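Biliverdin reductase (Synechocystis sp., PDB 5B3T) probably reduces biliverdin to bilirubin with NAD(P)H in heme breakdown, as an enzyme of the Gfo/Idh/MocA family with a Rossmann-type nucleotide-binding domain. Local coordinates at residues Ala185-Arg188 against Ile189-Thr193. Sequence-based numbering, arbitrary orientation.
Sequences ALSR and ISRFT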
ATOM      1  N   ALA A 185      -4.827  -4.408  -4.077  1.00 13.29           N
ATOM      2  CA  ALA A 185      -4.452  -5.511  -4.955  1.00 13.52           C
ATOM      3  C   ALA A 185      -4.018  -5.003  -6.324  1.00 14.67           C
ATOM      4  O   ALA A 185      -3.046  -5.507  -6.901  1.00 14.27           O
ATOM      5  CB  ALA A 185      -5.615  -6.495  -5.087  1.00 13.34           C
ATOM      6  N   LEU A 186      -4.722  -4.002  -6.858  1.00 13.48           N
ATOM      7  CA  LEU A 186      -4.359  -3.461  -8.163  1.00 14.35           C
ATOM      8  C   LEU A 186      -3.028  -2.728  -8.118  1.00 14.65           C
ATOM      9  O   LEU A 186      -2.329  -2.653  -9.135  1.00 15.02           O
ATOM     10  CB  LEU A 186      -5.460  -2.534  -8.671  1.00 13.60           C
ATOM     11  CG  LEU A 186      -6.774  -3.232  -9.014  1.00 13.11           C
ATOM     12  CD1 LEU A 186      -7.841  -2.201  -9.309  1.00 14.39           C
ATOM     13  CD2 LEU A 186      -6.596  -4.191 -10.182  1.00 14.75           C
ATOM     14  N   SER A 187      -2.666  -2.173  -6.960  1.00 14.25           N
ATOM     15  CA  SER A 187      -1.338  -1.587  -6.812  1.00 14.52           C
ATOM     16  C   SER A 187      -0.258  -2.647  -6.972  1.00 14.41           C
ATOM     17  O   SER A 187       0.764  -2.408  -7.625  1.00 14.50           O
ATOM     18  CB  SER A 187      -1.217  -0.894  -5.455  1.00 14.27           C
ATOM     19  OG  SER A 187       0.111  -0.454  -5.222  1.00 14.44           O
ATOM     20  N   ARG A 188      -0.476  -3.830  -6.396  1.00 13.59           N
ATOM     21  CA  ARG A 188       0.499  -4.910  -6.512  1.00 14.92           C
ATOM     22  C   ARG A 188       0.677  -5.341  -7.961  1.00 15.54           C
ATOM     23  O   ARG A 188       1.805  -5.511  -8.438  1.00 16.28           O
ATOM     24  CB  ARG A 188       0.070  -6.097  -5.647  1.00 14.75           C
ATOM     25  CG  ARG A 188       0.149  -5.845  -4.148  1.00 14.41           C
ATOM     26  CD  ARG A 188       1.469  -6.345  -3.567  1.00 14.08           C
ATOM     27  NE  ARG A 188       2.630  -5.726  -4.202  1.00 13.04           N
ATOM     28  CZ  ARG A 188       3.336  -4.740  -3.658  1.00 13.97           C
ATOM     29  NH1 ARG A 188       3.009  -4.274  -2.460  1.00 13.05           N
ATOM     30  NH2 ARG A 188       4.377  -4.229  -4.303  1.00 14.42           N
ATOM     31  N   ILE A 189      -0.432  -5.518  -8.684  1.00 13.98           N
ATOM     32  CA  ILE A 189      -0.357  -6.061 -10.033  1.00 14.90           C
ATOM     33  C   ILE A 189       0.174  -5.042 -11.037  1.00 16.72           C
ATOM     34  O   ILE A 189       0.561  -5.419 -12.149  1.00 15.10           O
ATOM     35  CB  ILE A 189      -1.742  -6.582 -10.466  1.00 14.95           C
ATOM     36  CG1 ILE A 189      -1.604  -7.645 -11.558  1.00 15.95           C
ATOM     37  CG2 ILE A 189      -2.623  -5.438 -10.959  1.00 13.61           C
ATOM     38  CD1 ILE A 189      -0.846  -8.881 -11.118  1.00 15.41           C
ATOM     39  N   SER A 190       0.222  -3.762 -10.673  1.00 15.44           N
ATOM     40  CA  SER A 190       0.544  -2.697 -11.614  1.00 16.92           C
ATOM     41  C   SER A 190       2.001  -2.261 -11.566  1.00 15.89           C
ATOM     42  O   SER A 190       2.392  -1.380 -12.337  1.00 16.41           O
ATOM     43  CB  SER A 190      -0.347  -1.479 -11.354  1.00 16.02           C
ATOM     44  OG  SER A 190       0.075  -0.788 -10.190  1.00 15.91           O
ATOM     45  N   ARG A 191       2.813  -2.845 -10.686  1.00 16.80           N
ATOM     46  CA  ARG A 191       4.181  -2.387 -10.475  1.00 17.60           C
ATOM     47  C   ARG A 191       5.203  -3.246 -11.210  1.00 19.38           C
ATOM     48  O   ARG A 191       6.366  -3.322 -10.797  1.00 20.62           O
ATOM     49  CB  ARG A 191       4.482  -2.321  -8.980  1.00 17.06           C
ATOM     50  CG  ARG A 191       3.641  -1.264  -8.285  1.00 16.21           C
ATOM     51  CD  ARG A 191       3.696  -1.359  -6.775  1.00 16.92           C
ATOM     52  NE  ARG A 191       2.788  -0.393  -6.159  1.00 15.61           N
ATOM     53  CZ  ARG A 191       3.143   0.830  -5.780  1.00 15.98           C
ATOM     54  NH1 ARG A 191       4.393   1.241  -5.949  1.00 17.20           N
ATOM     55  NH2 ARG A 191       2.251   1.642  -5.231  1.00 14.77           N
ATOM     56  N   PHE A 192       4.790  -3.882 -12.307  1.00 18.55           N
ATOM     57  CA  PHE A 192       5.699  -4.556 -13.228  1.00 21.16           C
ATOM     58  C   PHE A 192       5.588  -3.982 -14.641  1.00 20.87           C
ATOM     59  O   PHE A 192       5.900  -4.680 -15.615  1.00 20.00           O
ATOM     60  CB  PHE A 192       5.430  -6.065 -13.237  1.00 19.65           C
ATOM     61  CG  PHE A 192       5.367  -6.690 -11.862  1.00 20.37           C
ATOM     62  CD1 PHE A 192       6.523  -7.024 -11.173  1.00 19.95           C
ATOM     63  CD2 PHE A 192       4.141  -6.939 -11.264  1.00 18.53           C
ATOM     64  CE1 PHE A 192       6.452  -7.600  -9.913  1.00 19.41           C
ATOM     65  CE2 PHE A 192       4.067  -7.510 -10.006  1.00 19.14           C
ATOM     66  CZ  PHE A 192       5.223  -7.841  -9.331  1.00 18.50           C
ATOM     67  N   THR A 193       5.152  -2.731 -14.748  1.00 19.07           N
ATOM     68  CA  THR A 193       5.006  -2.080 -16.044  1.00 21.34           C
ATOM     69  C   THR A 193       6.290  -2.185 -16.859  1.00 23.51           C
ATOM     70  O   THR A 193       6.255  -2.219 -18.089  1.00 22.52           O
ATOM     71  CB  THR A 193       4.628  -0.594 -15.889  1.00 21.30           C
ATOM     72  OG1 THR A 193       3.441  -0.480 -15.094  1.00 19.81           O
ATOM     73  CG2 THR A 193       4.384   0.038 -17.251  1.00 20.98           C
TER
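The C-terminal end of helix 183-189, in the C-terminal alpha/beta domain, is a compact case of side chains returning to the last turn of a helix, with Arg191 reaching back edge-on to the hydroxyl of Ser187. The guanidinium meets the hydroxyl side-on: NE lies 2.8 Å and NH2 3.0 Å from Ser187 OG, with the oxygen only 5° or less out of the guanidinium plane. With OG trans to the peptide nitrogen (chi1 173°), the Ser187 hydroxyl is set beside its own carbonyl, where the arginine chain, extended from CG to NE, can reach it. The carbonyl oxygen of Ser187 accepts Ser190 OG at 3.1 Å, the donor standing above the carbonyl plane, and a weak bond from Ser190 N. Nearby, Ile189 N donates to Ala185 O at 3.2 Å, the regular helical bond, and Ile189 CG2 meets Leu186 CD2 at 4.2 Å. Arg188 NH2 comes within 4.5 Å of Arg191 NE, the two guanidinium planes 40° apart; these like charges are probably kept tolerable by other partners, His132 O binding Arg188 NH1 and the Tyr105 ring receiving Arg191 in a cation-pi contact. A leucine in place of Arg191 would probably leave Ser187 OG without its two N-H donors and Tyr105 without its cation. Ser187 OG is also bonded to His132 ND1. Tyr105 binds NADP(+) in this protein, although no cofactor is bound here, and the contact probably bears on that site through it. Around it, Leu186 and Ser190 pack on helix 309-325, Phe192 on helix 137-146, and Ala185 and Ile189 on strand 233-241.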